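Local coordinates for protein dihydrodipicolinate synthase (Oceanobacillus iheyensis HTE831, PDB 3D0C) that probably catalyses the formation of 4-hydroxy-tetrahydrodipicolinate in lysine biosynthesis, as a TIM-barrel lyase of the DapA family, at residues A107-I112 with D137-I142. The protein carries 1 engineered substitution. Numbering follows the deposited sequence.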
loop_
_atom_site.group_PDB
_atom_site.type_symbol
_atom_site.label_atom_id
_atom_site.label_comp_id
_atom_site.label_asym_id
_atom_site.label_seq_id
_atom_site.Cartn_x
_atom_site.Cartn_y
_atom_site.Cartn_z
ATOM N N ALA A 107 -5.899 -16.183 18.500
ATOM C CA ALA A 107 -4.879 -15.133 18.567
ATOM C C ALA A 107 -5.166 -14.233 19.759
ATOM O O ALA A 107 -6.321 -13.963 20.078
ATOM C CB ALA A 107 -4.864 -14.312 17.275
ATOM N N ASP A 108 -4.109 -13.756 20.404
ATOM C CA ASP A 108 -4.240 -12.916 21.583
ATOM C C ASP A 108 -4.454 -11.448 21.306
ATOM O O ASP A 108 -5.044 -10.740 22.115
ATOM C CB ASP A 108 -2.979 -13.053 22.439
ATOM C CG ASP A 108 -2.657 -14.485 22.761
ATOM O OD1 ASP A 108 -3.397 -15.088 23.567
ATOM O OD2 ASP A 108 -1.672 -15.010 22.201
ATOM N N CYS A 109 -3.977 -10.998 20.151
ATOM C CA CYS A 109 -4.029 -9.589 19.799
ATOM C C CYS A 109 -3.891 -9.479 18.279
ATOM O O CYS A 109 -3.508 -10.449 17.613
ATOM C CB CYS A 109 -2.835 -8.908 20.509
ATOM S SG CYS A 109 -2.540 -7.138 20.297
ATOM N N VAL A 110 -4.228 -8.317 17.728
ATOM C CA VAL A 110 -4.065 -8.099 16.298
ATOM C C VAL A 110 -3.128 -6.908 16.094
ATOM O O VAL A 110 -2.946 -6.089 16.997
ATOM C CB VAL A 110 -5.415 -7.821 15.564
ATOM C CG1 VAL A 110 -6.367 -8.991 15.770
ATOM C CG2 VAL A 110 -6.040 -6.514 16.049
HETATM N N MSE A 111 -2.500 -6.845 14.924
HETATM C CA MSE A 111 -1.621 -5.727 14.589
HETATM C C MSE A 111 -2.142 -5.122 13.303
HETATM O O MSE A 111 -2.162 -5.798 12.272
HETATM C CB MSE A 111 -0.179 -6.171 14.341
HETATM C CG MSE A 111 0.645 -5.021 13.770
HETATM SE SE MSE A 111 2.351 -5.520 13.042
HETATM C CE MSE A 111 1.753 -6.259 11.343
ATOM N N ILE A 112 -2.541 -3.853 13.359
ATOM C CA ILE A 112 -3.071 -3.172 12.186
ATOM C C ILE A 112 -1.940 -2.578 11.373
ATOM O O ILE A 112 -1.186 -1.723 11.845
ATOM C CB ILE A 112 -4.075 -2.047 12.579
ATOM C CG1 ILE A 112 -5.156 -2.631 13.494
ATOM C CG2 ILE A 112 -4.713 -1.444 11.319
ATOM C CD1 ILE A 112 -6.191 -1.616 13.967
ATOM N N ASP A 137 -12.844 -8.384 19.459
ATOM C CA ASP A 137 -12.906 -8.914 20.802
ATOM C C ASP A 137 -11.520 -9.347 21.316
ATOM O O ASP A 137 -11.326 -10.476 21.782
ATOM C CB ASP A 137 -13.865 -10.089 20.798
ATOM C CG ASP A 137 -15.282 -9.662 20.514
ATOM O OD1 ASP A 137 -15.995 -10.429 19.842
ATOM O OD2 ASP A 137 -15.681 -8.573 20.958
ATOM N N ALA A 138 -10.558 -8.442 21.163
ATOM C CA ALA A 138 -9.185 -8.628 21.599
ATOM C C ALA A 138 -8.487 -7.291 21.380
ATOM O O ALA A 138 -8.981 -6.433 20.645
ATOM C CB ALA A 138 -8.502 -9.735 20.801
ATOM N N PRO A 139 -7.343 -7.081 22.044
ATOM C CA PRO A 139 -6.600 -5.829 21.900
ATOM C C PRO A 139 -5.909 -5.704 20.556
ATOM O O PRO A 139 -5.726 -6.692 19.833
ATOM C CB PRO A 139 -5.596 -5.892 23.044
ATOM C CG PRO A 139 -5.312 -7.335 23.129
ATOM C CD PRO A 139 -6.703 -7.938 23.052
ATOM N N SER A 140 -5.518 -4.475 20.253
ATOM C CA SER A 140 -4.850 -4.156 19.014
ATOM C C SER A 140 -3.570 -3.383 19.240
ATOM O O SER A 140 -3.380 -2.684 20.226
ATOM C CB SER A 140 -5.725 -3.259 18.130
ATOM O OG SER A 140 -6.898 -3.915 17.706
ATOM N N ILE A 141 -2.690 -3.523 18.272
ATOM C CA ILE A 141 -1.458 -2.762 18.231
ATOM C C ILE A 141 -1.484 -2.100 16.848
ATOM O O ILE A 141 -2.041 -2.683 15.898
ATOM C CB ILE A 141 -0.226 -3.658 18.336
ATOM C CG1 ILE A 141 -0.124 -4.243 19.747
ATOM C CG2 ILE A 141 1.035 -2.854 18.022
ATOM C CD1 ILE A 141 0.938 -5.310 19.865
ATOM N N ILE A 142 -0.933 -0.880 16.761
ATOM C CA ILE A 142 -0.866 -0.142 15.496
ATOM C C ILE A 142 0.564 0.013 14.979
ATOM O O ILE A 142 1.461 0.440 15.710
ATOM C CB ILE A 142 -1.481 1.268 15.612
ATOM C CG1 ILE A 142 -2.976 1.127 15.884
ATOM C CG2 ILE A 142 -1.251 2.102 14.329
ATOM C CD1 ILE A 142 -3.735 2.361 16.320
#
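The carbonyl O of Asp-108 meets the ring of Pro-139 at CD, 3.4 Å away, with the methyl of Ala-138 beside it; OD2 of Asp-108 takes a hydrogen bond from Val-84 N on the adjacent strand 83-88. Cys-109 holds SG anti to its backbone N (chi1 179°), which lays the sulfur alongside the 137-142 segment, 3.3 Å from Pro-139 O and 3.8 Å from Ile-141 CG1, while its CB packs against Pro-139 CG. Val-110 is held through both its backbone N and its backbone O: the N donates to Pro-139 O (3.1 Å) in the carbonyl plane, and the O accepts from Ile-141 N (2.9 Å), the donor lying 16° off the plane of the Val-110 carbonyl. These bonds set the parallel register of strands 109-112 and 140-144, neighbours in the eight-stranded TIM barrel, joined through helix 122-135 as a beta-alpha-beta unit. On the helix-facing side Val-110 CG2 comes within 3.2 Å of Ser-140 OG, a tight methyl-to-hydroxyl approach. Selenomethionine Met-111 and Ile-141 lie on the opposite face, inside the barrel, where both touch Lys-167, the predicted Schiff-base lysine; Met-111 CA also makes a CA-H...O contact with Ile-141 O. That same oxygen accepts the N-H of Ile-112 (N to O 2.8 Å) in a nearly straight bond (167° at the hydrogen). The side chain of Ile-112 turns outward with Ile-142, and both pack on Tyr-129 of the connecting helix.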